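Local atomic coordinates of Rik1-associated factor 1 (Schizosaccharomyces pombe, PDB entry 4O9D), a protein that serves in the Clr4 methyltransferase complex, which ubiquitylates and methylates histone H3 to establish heterochromatin, through a part that includes this WD-repeat beta-propeller. Residues 211-217 with 229-235; 247-252 with 281-286; 143-149 with 182-188; 152-156 with 167-172. The contacts are given in a common frame with arbitrary orientation. Residue numbers count along the deposited sequence, not the author numbering.

Contact 1. Residues 211-217 with 229-235; sequences NRGCLAL and FNTADEA
Asn211 starts the first segment in a loop. Its carbonyl O accepts a weak hydrogen bond from Ala235 N (3.5 Å) and meets Glu234 CA at 3.5 Å in a CA-H...O contact. A water bridges Asn211 O (2.6 Å) and Asp233 O (2.8 Å). Arg212 CA lies 4.0 Å from Glu234 CA, and its guanidinium has Asp233 O over one face. Gly213 is extended at phi 153°, psi -161°. A CB here would clash with Glu234 O. Gly213 O takes a weak hydrogen bond from Glu234 N (3.1 Å) and lies 3.0 Å from Asp233 CA. From Leu215 to Leu217 the backbone is a beta strand. A second water accepts from Leu215 N (3.0 Å) and donates to Phe229 O (2.9 Å) and Thr231 OG1 (3.0 Å). Leu215 O accepts from Phe229 N (2.9 Å). Leu215 (t, p) places CG 3.6 Å from Phe229 CD2. Leu217, also t, p, brings CB to 3.9 Å from Phe229 CE2. Phe229 is m, chi2 -86°, with Leu215 O and Ala216 O at its ring edge. The second segment then bows away through an inverse gamma turn centred on Asn230. This linker joins successive propeller blades, from strand 224-228 to strand 235-241. Asp233 salt-bridges Lys228 and Lys179 and hydrogen-bonds Tyr181. One good and two weak backbone bonds, bridging water and Phe229 packing on Leu215 and Leu217 replace continuous strand pairing.

Contact 2. Residues 247-252 with 281-286; sequences GFVASS and INHATI
Val249 packs its CG1 against Ile286 CG1 at 3.5 Å and its CG2 against Ala284 CB at 4.0 Å. Val249 is in the m rotamer and Ile286 is m, t. Both segments are beta strands, but they belong to different sheets. Strand 247-252 is the second strand of one propeller blade. Strand 281-286 is the first, innermost strand of the next. Their axes approach to 6.6 Å and run nearly antiparallel, at 156°. The nearest CA pairs are Val249 with Thr285 (6.5 Å), Ser251 with Ala284 (6.0 Å) and Ser252 with Ile281 (6.8 Å). Val249, Ser251, Ile281, Ala284 and Ile286 point toward the other strand. Ile286 CD1 reaches back to Gly247 O at 3.8 Å. Ser251, chi1 p, sets CB 3.8 Å from Ala284 CB and OG 3.6 Å from Ile281 CG2. Its hydroxyl bonds to Thr237. Ile281 CD1 ends 3.9 Å from Ser252 O. A classic beta bulge at Asn282 and His283 interrupts the alternation, so Ile281 and Ala284 both face the neighbouring blade. No hydrogen bond crosses between the segments. Small and branched side chains fill the space instead, so these blades meet here by face-to-face packing.

Contact 3. Residues 143-149 with 182-188; sequences LLAVACK and SASLIEF
Ile186 fills the centre of this contact between consecutive blades of the beta-propeller. Its CD1 lies 3.8 Å from Ala145 CB and 3.5 Å from Val146 O. Its CB lies 3.9 Å from Ala147 CB. Ala147 CB also touches Ala183 CB at 4.2 Å. Strand 144-148 is the second strand of one blade, and strand 182-188 is the first, innermost strand of the next. The strands run at 143° to each other, with axes 4.9 Å apart at closest approach. The segments come nearest at Ala147 and Ala183 (CA to CA 5.2 Å) and at Lys149 and Ser182 (CA to CA 4.5 Å). Ala145, Ala147, Ile186 and Phe188 point across the gap. Phe188 (m, chi2 -81°) closes one end. Its CE2 is 3.6 Å from Ala145 CB and 3.3 Å from Leu143 O, and its CE1 is 4.1 Å from Leu143 CD2. Ser184 and Leu185 form a classic beta bulge against strand 198-204. Both point away from strand 144-148, and Ser184 OG bonds to Asp204 and His134. The other end is polar. Lys149 stretches all-trans and makes a cation-pi contact with Phe206. Ala183 N donates to Cys148 O (3.1 Å). Beyond it Ser182, chi1 m, donates its OG to Lys149 O at 2.8 Å.

Contact 4. Residues 152-156 with 167-172; sequences YGYLL and TSANLI. With EDO (1,2-ethanediol), chain F.
This is an antiparallel beta hairpin, the last two strands of a four-stranded propeller blade. Strands 153-156 and 167-171 run at 157°, with axes 4.6 Å apart at closest approach. Gly153 with Leu171 and Leu155 with Ala169 are hydrogen-bonded pairs. Tyr154 with Asn170 and Leu156 with Ser168 are non-hydrogen-bonded pairs. The bonds are Gly153 N to Leu171 O (3.1 Å), Leu171 N to Gly153 O (2.7 Å), Leu155 N to Ala169 O (2.9 Å) and Ala169 N to Leu155 O (3.0 Å). Leu155, Leu156 and Leu171 all adopt m, t. Leu155 and Leu171 share a face with Ala169, and Leu155 CG meets Leu171 CD1 at 3.9 Å. Both leucines also touch Val199 of the next blade. On the face of Tyr154 and Leu156, Leu156 CD2 lies 3.3 Å from Ser168 CB. Tyr154 (m, chi2 -88°) sets CD1 3.2 Å from Asn170 OD1 at its ring edge. Its hydroxyl bonds to Asn150, and its ring meets Phe126 edge-to-face. Tyr152 (m, chi2 64°) puts CE2 3.4 Å from Ile172 CG1. Ile172 is m, t. A water links Leu155 O (3.0 Å) and Thr167 OG1 (2.6 Å). Thr167 OG1 also hydrogen-bonds to Ser157. Asn170, chi1 m and chi2 -19°, accepts a hydrogen bond at OD1 from O2 of an ethanediol, probably from the crystallisation liquor, at 2.8 Å.

Overall arrangement
Along the chain, contact 4 is nested inside the loop closed by contact 3; contacts 1 and 2 follow in series. Contacts 3 and 4 have centres 9 Å apart and share a blade, where strands 144-148 and 153-158 are neighbours. Contact 3 joins that blade to the next, which also holds strand 214-219 of contact 1. Contacts 1 and 2 touch, with centres 13 Å apart, through Glu234 with Ser252 and Phe229 with Phe248. Contacts 2 and 4 are farthest apart, with centres 24 Å apart. Together the contacts follow four successive blades. They combine pairing within a blade, a linker and two blade interfaces, the elements that build the propeller.

Contact 1. Residues 211-217 with 229-235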
loop_
_atom_site.group_PDB
_atom_site.type_symbol
_atom_site.label_atom_id
_atom_site.label_comp_id
_atom_site.label_asym_id
_atom_site.label_seq_id
_atom_site.Cartn_x
_atom_site.Cartn_y
_atom_site.Cartn_z
ATOM N N ASN A 211 -16.131 -9.923 10.768
ATOM C CA ASN A 211 -15.420 -8.642 10.694
ATOM C C ASN A 211 -14.796 -8.270 12.055
ATOM O O ASN A 211 -15.164 -7.272 12.673
ATOM C CB ASN A 211 -16.344 -7.515 10.198
ATOM C CG ASN A 211 -16.474 -7.460 8.654
ATOM O OD1 ASN A 211 -15.683 -8.044 7.917
ATOM N ND2 ASN A 211 -17.461 -6.720 8.182
ATOM N N ARG A 212 -13.850 -9.089 12.511
ATOM C CA ARG A 212 -13.138 -8.844 13.768
ATOM C C ARG A 212 -11.666 -8.583 13.518
ATOM O O ARG A 212 -11.176 -8.801 12.428
ATOM C CB ARG A 212 -13.251 -10.062 14.671
ATOM C CG ARG A 212 -14.533 -10.796 14.481
ATOM C CD ARG A 212 -15.642 -10.028 15.101
ATOM N NE ARG A 212 -15.590 -10.123 16.555
ATOM C CZ ARG A 212 -16.660 -10.087 17.336
ATOM N NH1 ARG A 212 -17.867 -9.953 16.798
ATOM N NH2 ARG A 212 -16.520 -10.179 18.653
ATOM N N GLY A 213 -10.973 -8.147 14.561
ATOM C CA GLY A 213 -9.587 -7.722 14.463
ATOM C C GLY A 213 -9.341 -6.710 15.558
ATOM O O GLY A 213 -10.121 -6.608 16.537
ATOM N N CYS A 214 -8.279 -5.937 15.392
ATOM C CA CYS A 214 -7.948 -4.880 16.351
ATOM C C CYS A 214 -6.735 -4.077 15.855
ATOM O O CYS A 214 -6.146 -4.397 14.816
ATOM C CB CYS A 214 -7.639 -5.488 17.716
ATOM S SG CYS A 214 -6.241 -6.623 17.694
ATOM N N LEU A 215 -6.387 -3.036 16.608
ATOM C CA LEU A 215 -5.259 -2.173 16.295
ATOM C C LEU A 215 -4.367 -2.080 17.546
ATOM O O LEU A 215 -4.861 -1.760 18.640
ATOM C CB LEU A 215 -5.782 -0.790 15.863
ATOM C CG LEU A 215 -4.743 0.173 15.286
ATOM C CD1 LEU A 215 -4.277 -0.352 13.898
ATOM C CD2 LEU A 215 -5.311 1.566 15.209
ATOM N N ALA A 216 -3.082 -2.436 17.407
ATOM C CA ALA A 216 -2.158 -2.462 18.547
ATOM C C ALA A 216 -0.878 -1.663 18.306
ATOM O O ALA A 216 -0.538 -1.336 17.158
ATOM C CB ALA A 216 -1.791 -3.897 18.898
ATOM N N LEU A 217 -0.166 -1.356 19.391
ATOM C CA LEU A 217 1.077 -0.617 19.285
ATOM C C LEU A 217 2.220 -1.402 19.912
ATOM O O LEU A 217 2.032 -2.039 20.957
ATOM C CB LEU A 217 0.947 0.716 20.007
ATOM C CG LEU A 217 2.033 1.762 19.722
ATOM C CD1 LEU A 217 1.949 2.320 18.266
ATOM C CD2 LEU A 217 1.954 2.900 20.773
ATOM N N PHE A 229 -5.128 -0.102 20.983
ATOM C CA PHE A 229 -5.838 1.159 20.819
ATOM C C PHE A 229 -7.306 0.938 21.206
ATOM O O PHE A 229 -7.844 -0.154 21.019
ATOM C CB PHE A 229 -5.734 1.662 19.379
ATOM C CG PHE A 229 -4.377 2.204 19.021
ATOM C CD1 PHE A 229 -4.058 3.526 19.280
ATOM C CD2 PHE A 229 -3.422 1.392 18.445
ATOM C CE1 PHE A 229 -2.812 4.038 18.947
ATOM C CE2 PHE A 229 -2.189 1.897 18.101
ATOM C CZ PHE A 229 -1.878 3.227 18.356
ATOM N N ASN A 230 -7.941 1.967 21.742
ATOM C CA ASN A 230 -9.295 1.796 22.293
ATOM C C ASN A 230 -10.364 1.817 21.194
ATOM O O ASN A 230 -10.964 2.837 20.949
ATOM C CB ASN A 230 -9.572 2.869 23.354
ATOM C CG ASN A 230 -10.893 2.651 24.096
ATOM O OD1 ASN A 230 -11.382 1.530 24.220
ATOM N ND2 ASN A 230 -11.486 3.741 24.561
ATOM N N THR A 231 -10.569 0.680 20.530
ATOM C CA THR A 231 -11.702 0.487 19.616
ATOM C C THR A 231 -12.300 -0.867 19.919
ATOM O O THR A 231 -11.675 -1.680 20.579
ATOM C CB THR A 231 -11.278 0.427 18.126
ATOM O OG1 THR A 231 -10.668 -0.848 17.838
ATOM C CG2 THR A 231 -10.308 1.551 17.788
ATOM N N ALA A 232 -13.500 -1.123 19.416
ATOM C CA ALA A 232 -14.039 -2.476 19.433
ATOM C C ALA A 232 -13.153 -3.409 18.610
ATOM O O ALA A 232 -12.294 -2.926 17.836
ATOM C CB ALA A 232 -15.456 -2.460 18.846
ATOM N N ASP A 233 -13.377 -4.726 18.725
ATOM C CA ASP A 233 -12.713 -5.683 17.829
ATOM C C ASP A 233 -13.401 -5.642 16.472
ATOM O O ASP A 233 -14.585 -5.983 16.363
ATOM C CB ASP A 233 -12.704 -7.108 18.399
ATOM C CG ASP A 233 -11.495 -7.371 19.316
ATOM O OD1 ASP A 233 -11.000 -6.403 19.948
ATOM O OD2 ASP A 233 -11.034 -8.538 19.387
ATOM N N GLU A 234 -12.655 -5.168 15.468
ATOM C CA GLU A 234 -13.167 -4.850 14.135
ATOM C C GLU A 234 -12.006 -5.147 13.173
ATOM O O GLU A 234 -10.841 -5.104 13.574
ATOM C CB GLU A 234 -13.556 -3.361 14.032
ATOM C CG GLU A 234 -14.621 -2.913 15.063
ATOM C CD GLU A 234 -14.778 -1.392 15.180
ATOM O OE1 GLU A 234 -13.961 -0.611 14.625
ATOM O OE2 GLU A 234 -15.727 -0.981 15.863
ATOM N N ALA A 235 -12.327 -5.450 11.923
ATOM C CA ALA A 235 -11.320 -5.812 10.924
ATOM C C ALA A 235 -10.745 -4.547 10.302
ATOM O O ALA A 235 -11.415 -3.864 9.514
ATOM C CB ALA A 235 -11.935 -6.692 9.846
HETATM O O HOH W 1 -16.701 -6.300 14.563
HETATM O O HOH W 2 -8.110 -2.043 18.822
#

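Contact 2. Residues 247-252 with 281-286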
loop_
_atom_site.group_PDB
_atom_site.type_symbol
_atom_site.label_atom_id
_atom_site.label_comp_id
_atom_site.label_asym_id
_atom_site.label_seq_id
_atom_site.Cartn_x
_atom_site.Cartn_y
_atom_site.Cartn_z
ATOM N N GLY A 247 -0.202 12.579 13.197
ATOM C CA GLY A 247 -1.347 11.704 13.382
ATOM C C GLY A 247 -1.585 10.776 12.205
ATOM O O GLY A 247 -1.036 10.974 11.115
ATOM N N PHE A 248 -2.398 9.750 12.426
ATOM C CA PHE A 248 -2.714 8.805 11.377
ATOM C C PHE A 248 -4.168 8.402 11.465
ATOM O O PHE A 248 -4.808 8.605 12.504
ATOM C CB PHE A 248 -1.785 7.583 11.424
ATOM C CG PHE A 248 -1.903 6.739 12.686
ATOM C CD1 PHE A 248 -1.267 7.114 13.859
ATOM C CD2 PHE A 248 -2.571 5.523 12.661
ATOM C CE1 PHE A 248 -1.364 6.330 15.016
ATOM C CE2 PHE A 248 -2.674 4.738 13.787
ATOM C CZ PHE A 248 -2.062 5.139 14.977
ATOM N N VAL A 249 -4.705 7.895 10.359
ATOM C CA VAL A 249 -6.048 7.345 10.374
ATOM C C VAL A 249 -5.948 5.850 10.156
ATOM O O VAL A 249 -5.032 5.377 9.491
ATOM C CB VAL A 249 -6.986 7.932 9.288
ATOM C CG1 VAL A 249 -7.431 9.393 9.659
ATOM C CG2 VAL A 249 -6.341 7.856 7.881
ATOM N N ALA A 250 -6.907 5.131 10.721
ATOM C CA ALA A 250 -7.073 3.705 10.504
ATOM C C ALA A 250 -8.528 3.435 10.216
ATOM O O ALA A 250 -9.394 3.934 10.928
ATOM C CB ALA A 250 -6.669 2.952 11.719
ATOM N N SER A 251 -8.808 2.627 9.206
ATOM C CA SER A 251 -10.197 2.301 8.894
ATOM C C SER A 251 -10.477 0.840 9.217
ATOM O O SER A 251 -9.606 -0.004 9.116
ATOM C CB SER A 251 -10.514 2.589 7.420
ATOM O OG SER A 251 -9.727 1.748 6.540
ATOM N N SER A 252 -11.716 0.537 9.596
ATOM C CA SER A 252 -12.111 -0.842 9.789
ATOM C C SER A 252 -13.496 -1.131 9.198
ATOM O O SER A 252 -14.291 -0.215 8.981
ATOM C CB SER A 252 -12.141 -1.155 11.292
ATOM O OG SER A 252 -13.162 -0.362 11.917
ATOM N N ILE A 281 -14.454 -0.814 3.510
ATOM C CA ILE A 281 -13.555 0.307 3.245
ATOM C C ILE A 281 -12.200 -0.222 2.745
ATOM O O ILE A 281 -11.527 -1.037 3.427
ATOM C CB ILE A 281 -13.322 1.186 4.507
ATOM C CG1 ILE A 281 -14.634 1.737 5.072
ATOM C CG2 ILE A 281 -12.362 2.331 4.191
ATOM C CD1 ILE A 281 -14.393 2.652 6.305
ATOM N N ASN A 282 -11.794 0.236 1.562
ATOM C CA ASN A 282 -10.497 -0.139 0.988
ATOM C C ASN A 282 -9.369 0.794 1.456
ATOM O O ASN A 282 -8.257 0.327 1.719
ATOM C CB ASN A 282 -10.519 -0.091 -0.547
ATOM C CG ASN A 282 -11.350 -1.208 -1.179
ATOM O OD1 ASN A 282 -11.640 -2.225 -0.564
ATOM N ND2 ASN A 282 -11.728 -1.006 -2.427
ATOM N N HIS A 283 -9.637 2.105 1.531
ATOM C CA HIS A 283 -8.574 3.079 1.813
ATOM C C HIS A 283 -9.112 4.276 2.586
ATOM O O HIS A 283 -10.129 4.868 2.191
ATOM C CB HIS A 283 -7.938 3.612 0.505
ATOM C CG HIS A 283 -7.304 2.556 -0.342
ATOM N ND1 HIS A 283 -6.112 1.957 -0.006
ATOM C CD2 HIS A 283 -7.707 1.976 -1.504
ATOM C CE1 HIS A 283 -5.808 1.041 -0.914
ATOM N NE2 HIS A 283 -6.749 1.044 -1.840
ATOM N N ALA A 284 -8.415 4.646 3.658
ATOM C CA ALA A 284 -8.685 5.906 4.356
ATOM C C ALA A 284 -7.472 6.819 4.229
ATOM O O ALA A 284 -6.329 6.323 4.221
ATOM C CB ALA A 284 -8.975 5.634 5.824
ATOM N N THR A 285 -7.685 8.138 4.135
ATOM C CA THR A 285 -6.546 9.070 4.134
ATOM C C THR A 285 -6.807 10.293 5.008
ATOM O O THR A 285 -7.897 10.474 5.564
ATOM C CB THR A 285 -6.154 9.589 2.700
ATOM O OG1 THR A 285 -7.101 10.578 2.267
ATOM C CG2 THR A 285 -6.100 8.436 1.699
ATOM N N ILE A 286 -5.766 11.099 5.170
ATOM C CA ILE A 286 -5.916 12.441 5.711
ATOM C C ILE A 286 -5.387 13.385 4.654
ATOM O O ILE A 286 -4.341 13.097 4.065
ATOM C CB ILE A 286 -5.027 12.670 6.949
ATOM C CG1 ILE A 286 -5.339 11.674 8.061
ATOM C CG2 ILE A 286 -5.205 14.100 7.442
ATOM C CD1 ILE A 286 -4.215 11.567 9.106
#

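Contact 3. Residues 143-149 with 182-188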
loop_
_atom_site.group_PDB
_atom_site.type_symbol
_atom_site.label_atom_id
_atom_site.label_comp_id
_atom_site.label_asym_id
_atom_site.label_seq_id
_atom_site.Cartn_x
_atom_site.Cartn_y
_atom_site.Cartn_z
ATOM N N LEU A 143 14.990 -0.211 9.099
ATOM C CA LEU A 143 14.447 -1.383 9.788
ATOM C C LEU A 143 13.169 -1.788 9.070
ATOM O O LEU A 143 12.315 -0.936 8.768
ATOM C CB LEU A 143 14.146 -1.066 11.255
ATOM C CG LEU A 143 13.822 -2.219 12.215
ATOM C CD1 LEU A 143 15.000 -3.244 12.345
ATOM C CD2 LEU A 143 13.435 -1.642 13.592
ATOM N N LEU A 144 13.029 -3.076 8.785
ATOM C CA LEU A 144 11.878 -3.547 8.011
ATOM C C LEU A 144 10.813 -4.227 8.898
ATOM O O LEU A 144 11.117 -5.195 9.603
ATOM C CB LEU A 144 12.360 -4.495 6.919
ATOM C CG LEU A 144 11.292 -5.067 5.984
ATOM C CD1 LEU A 144 10.759 -3.996 5.100
ATOM C CD2 LEU A 144 11.868 -6.221 5.151
ATOM N N ALA A 145 9.583 -3.707 8.896
ATOM C CA ALA A 145 8.515 -4.347 9.658
ATOM C C ALA A 145 7.679 -5.205 8.736
ATOM O O ALA A 145 7.407 -4.840 7.581
ATOM C CB ALA A 145 7.660 -3.314 10.412
ATOM N N VAL A 146 7.293 -6.368 9.237
ATOM C CA VAL A 146 6.614 -7.347 8.438
ATOM C C VAL A 146 5.303 -7.726 9.118
ATOM O O VAL A 146 5.314 -8.057 10.299
ATOM C CB VAL A 146 7.482 -8.577 8.311
ATOM C CG1 VAL A 146 6.855 -9.565 7.369
ATOM C CG2 VAL A 146 8.874 -8.149 7.817
ATOM N N ALA A 147 4.182 -7.685 8.387
ATOM C CA ALA A 147 2.915 -8.147 8.947
ATOM C C ALA A 147 2.508 -9.459 8.286
ATOM O O ALA A 147 2.357 -9.544 7.068
ATOM C CB ALA A 147 1.808 -7.071 8.811
ATOM N N CYS A 148 2.315 -10.487 9.109
ATOM C CA CYS A 148 2.096 -11.836 8.598
ATOM C C CYS A 148 0.695 -12.343 8.932
ATOM O O CYS A 148 0.133 -12.028 9.987
ATOM C CB CYS A 148 3.163 -12.790 9.169
ATOM S SG CYS A 148 2.940 -14.513 8.654
ATOM N N LYS A 149 0.152 -13.147 8.022
ATOM C CA LYS A 149 -1.161 -13.737 8.176
ATOM C C LYS A 149 -1.253 -14.616 9.424
ATOM O O LYS A 149 -2.345 -14.796 9.972
ATOM C CB LYS A 149 -1.507 -14.545 6.918
ATOM C CG LYS A 149 -2.976 -14.948 6.785
ATOM C CD LYS A 149 -3.290 -15.509 5.397
ATOM C CE LYS A 149 -4.729 -16.001 5.307
ATOM N NZ LYS A 149 -5.136 -16.332 3.901
ATOM N N SER A 182 -5.268 -12.182 11.995
ATOM C CA SER A 182 -4.139 -12.046 11.071
ATOM C C SER A 182 -3.591 -10.642 11.208
ATOM O O SER A 182 -4.360 -9.708 11.408
ATOM C CB SER A 182 -4.579 -12.312 9.644
ATOM O OG SER A 182 -4.867 -13.701 9.465
ATOM N N ALA A 183 -2.268 -10.496 11.159
ATOM C CA ALA A 183 -1.663 -9.178 11.121
ATOM C C ALA A 183 -1.612 -8.785 9.654
ATOM O O ALA A 183 -0.918 -9.433 8.847
ATOM C CB ALA A 183 -0.280 -9.190 11.713
ATOM N N SER A 184 -2.341 -7.730 9.301
ATOM C CA SER A 184 -2.467 -7.358 7.892
ATOM C C SER A 184 -2.066 -5.917 7.530
ATOM O O SER A 184 -2.020 -5.592 6.343
ATOM C CB SER A 184 -3.910 -7.605 7.425
ATOM O OG SER A 184 -4.235 -8.990 7.506
ATOM N N LEU A 185 -1.812 -5.062 8.522
ATOM C CA LEU A 185 -1.391 -3.674 8.270
ATOM C C LEU A 185 -0.237 -3.346 9.181
ATOM O O LEU A 185 -0.213 -3.815 10.317
ATOM C CB LEU A 185 -2.535 -2.695 8.575
ATOM C CG LEU A 185 -3.817 -3.088 7.833
ATOM C CD1 LEU A 185 -5.033 -2.361 8.437
ATOM C CD2 LEU A 185 -3.642 -2.798 6.378
ATOM N N ILE A 186 0.679 -2.491 8.746
ATOM C CA ILE A 186 1.822 -2.167 9.614
ATOM C C ILE A 186 2.458 -0.847 9.208
ATOM O O ILE A 186 2.607 -0.563 8.011
ATOM C CB ILE A 186 2.842 -3.355 9.618
ATOM C CG1 ILE A 186 3.635 -3.433 10.937
ATOM C CG2 ILE A 186 3.804 -3.300 8.381
ATOM C CD1 ILE A 186 4.274 -4.827 11.181
ATOM N N GLU A 187 2.792 -0.018 10.199
ATOM C CA GLU A 187 3.461 1.266 9.951
ATOM C C GLU A 187 4.386 1.632 11.123
ATOM O O GLU A 187 4.080 1.352 12.287
ATOM C CB GLU A 187 2.437 2.422 9.786
ATOM C CG GLU A 187 1.343 2.222 8.743
ATOM C CD GLU A 187 1.785 2.518 7.297
ATOM O OE1 GLU A 187 1.171 1.925 6.360
ATOM O OE2 GLU A 187 2.724 3.335 7.105
ATOM N N PHE A 188 5.507 2.275 10.830
ATOM C CA PHE A 188 6.292 2.895 11.881
ATOM C C PHE A 188 5.768 4.272 12.254
ATOM O O PHE A 188 5.161 4.948 11.427
ATOM C CB PHE A 188 7.738 3.040 11.419
ATOM C CG PHE A 188 8.522 1.750 11.439
ATOM C CD1 PHE A 188 9.068 1.277 12.628
ATOM C CD2 PHE A 188 8.720 1.018 10.274
ATOM C CE1 PHE A 188 9.819 0.063 12.654
ATOM C CE2 PHE A 188 9.463 -0.179 10.298
ATOM C CZ PHE A 188 10.013 -0.638 11.498
#

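Contact 4. Residues 152-156 with 167-172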
loop_
_atom_site.group_PDB
_atom_site.type_symbol
_atom_site.label_atom_id
_atom_site.label_comp_id
_atom_site.label_asym_id
_atom_site.label_seq_id
_atom_site.Cartn_x
_atom_site.Cartn_y
_atom_site.Cartn_z
ATOM N N TYR A 152 1.595 -12.844 13.649
ATOM C CA TYR A 152 2.825 -12.157 14.074
ATOM C C TYR A 152 3.187 -10.960 13.189
ATOM O O TYR A 152 2.991 -11.011 11.979
ATOM C CB TYR A 152 4.020 -13.132 13.995
ATOM C CG TYR A 152 4.027 -14.159 15.104
ATOM C CD1 TYR A 152 3.011 -15.107 15.204
ATOM C CD2 TYR A 152 5.053 -14.187 16.056
ATOM C CE1 TYR A 152 3.009 -16.071 16.228
ATOM C CE2 TYR A 152 5.050 -15.132 17.086
ATOM C CZ TYR A 152 4.027 -16.071 17.160
ATOM O OH TYR A 152 4.015 -17.005 18.178
ATOM N N GLY A 153 3.761 -9.919 13.798
ATOM C CA GLY A 153 4.642 -8.994 13.091
ATOM C C GLY A 153 6.118 -9.398 13.304
ATOM O O GLY A 153 6.463 -10.059 14.288
ATOM N N TYR A 154 6.984 -9.022 12.374
ATOM C CA TYR A 154 8.425 -9.225 12.541
ATOM C C TYR A 154 9.157 -7.901 12.246
ATOM O O TYR A 154 8.676 -7.075 11.445
ATOM C CB TYR A 154 8.899 -10.315 11.593
ATOM C CG TYR A 154 8.155 -11.626 11.714
ATOM C CD1 TYR A 154 8.567 -12.603 12.621
ATOM C CD2 TYR A 154 7.063 -11.904 10.908
ATOM C CE1 TYR A 154 7.889 -13.816 12.737
ATOM C CE2 TYR A 154 6.387 -13.105 11.004
ATOM C CZ TYR A 154 6.815 -14.067 11.933
ATOM O OH TYR A 154 6.154 -15.265 12.032
ATOM N N LEU A 155 10.268 -7.672 12.949
ATOM C CA LEU A 155 11.180 -6.578 12.635
ATOM C C LEU A 155 12.505 -7.192 12.144
ATOM O O LEU A 155 13.109 -8.016 12.848
ATOM C CB LEU A 155 11.439 -5.693 13.861
ATOM C CG LEU A 155 10.277 -4.874 14.462
ATOM C CD1 LEU A 155 10.783 -4.162 15.718
ATOM C CD2 LEU A 155 9.689 -3.873 13.433
ATOM N N LEU A 156 12.962 -6.775 10.969
ATOM C CA LEU A 156 14.173 -7.337 10.371
ATOM C C LEU A 156 15.204 -6.268 10.055
ATOM O O LEU A 156 14.857 -5.232 9.509
ATOM C CB LEU A 156 13.826 -8.049 9.065
ATOM C CG LEU A 156 12.790 -9.162 9.145
ATOM C CD1 LEU A 156 12.474 -9.726 7.760
ATOM C CD2 LEU A 156 13.284 -10.249 10.079
ATOM N N THR A 167 19.285 -9.530 11.700
ATOM C CA THR A 167 18.566 -9.719 12.967
ATOM C C THR A 167 17.095 -9.890 12.692
ATOM O O THR A 167 16.608 -9.423 11.662
ATOM C CB THR A 167 18.743 -8.531 13.961
ATOM O OG1 THR A 167 18.032 -7.370 13.501
ATOM C CG2 THR A 167 20.199 -8.183 14.131
ATOM N N SER A 168 16.391 -10.566 13.599
ATOM C CA SER A 168 14.939 -10.597 13.552
ATOM C C SER A 168 14.365 -10.545 14.965
ATOM O O SER A 168 15.005 -10.995 15.939
ATOM C CB SER A 168 14.403 -11.835 12.792
ATOM O OG SER A 168 14.654 -13.051 13.486
ATOM N N ALA A 169 13.157 -9.997 15.061
ATOM C CA ALA A 169 12.442 -9.884 16.332
ATOM C C ALA A 169 10.959 -10.094 16.081
ATOM O O ALA A 169 10.406 -9.573 15.099
ATOM C CB ALA A 169 12.681 -8.497 16.969
ATOM N N ASN A 170 10.310 -10.831 16.976
ATOM C CA ASN A 170 8.894 -11.141 16.834
ATOM C C ASN A 170 8.085 -10.086 17.579
ATOM O O ASN A 170 8.462 -9.678 18.698
ATOM C CB ASN A 170 8.569 -12.517 17.425
ATOM C CG ASN A 170 9.197 -13.662 16.652
ATOM O OD1 ASN A 170 9.582 -13.520 15.496
ATOM N ND2 ASN A 170 9.296 -14.812 17.296
ATOM N N LEU A 171 7.007 -9.621 16.942
ATOM C CA LEU A 171 6.060 -8.724 17.572
ATOM C C LEU A 171 4.772 -9.510 17.827
ATOM O O LEU A 171 4.002 -9.816 16.896
ATOM C CB LEU A 171 5.763 -7.491 16.678
ATOM C CG LEU A 171 6.956 -6.626 16.235
ATOM C CD1 LEU A 171 6.495 -5.561 15.179
ATOM C CD2 LEU A 171 7.636 -5.966 17.410
ATOM N N ILE A 172 4.530 -9.791 19.103
ATOM C CA ILE A 172 3.563 -10.799 19.520
ATOM C C ILE A 172 2.514 -10.134 20.392
ATOM O O ILE A 172 2.854 -9.464 21.357
ATOM C CB ILE A 172 4.293 -11.942 20.318
ATOM C CG1 ILE A 172 5.299 -12.670 19.415
ATOM C CG2 ILE A 172 3.318 -12.958 20.893
ATOM C CD1 ILE A 172 6.144 -13.700 20.173
HETATM C C1 EDO F . 13.694 -15.374 16.000
HETATM O O1 EDO F . 12.660 -16.351 15.796
HETATM C C2 EDO F . 13.050 -14.007 15.787
HETATM O O2 EDO F . 12.177 -14.082 14.647
HETATM O O HOH W 3 15.578 -7.165 14.389
#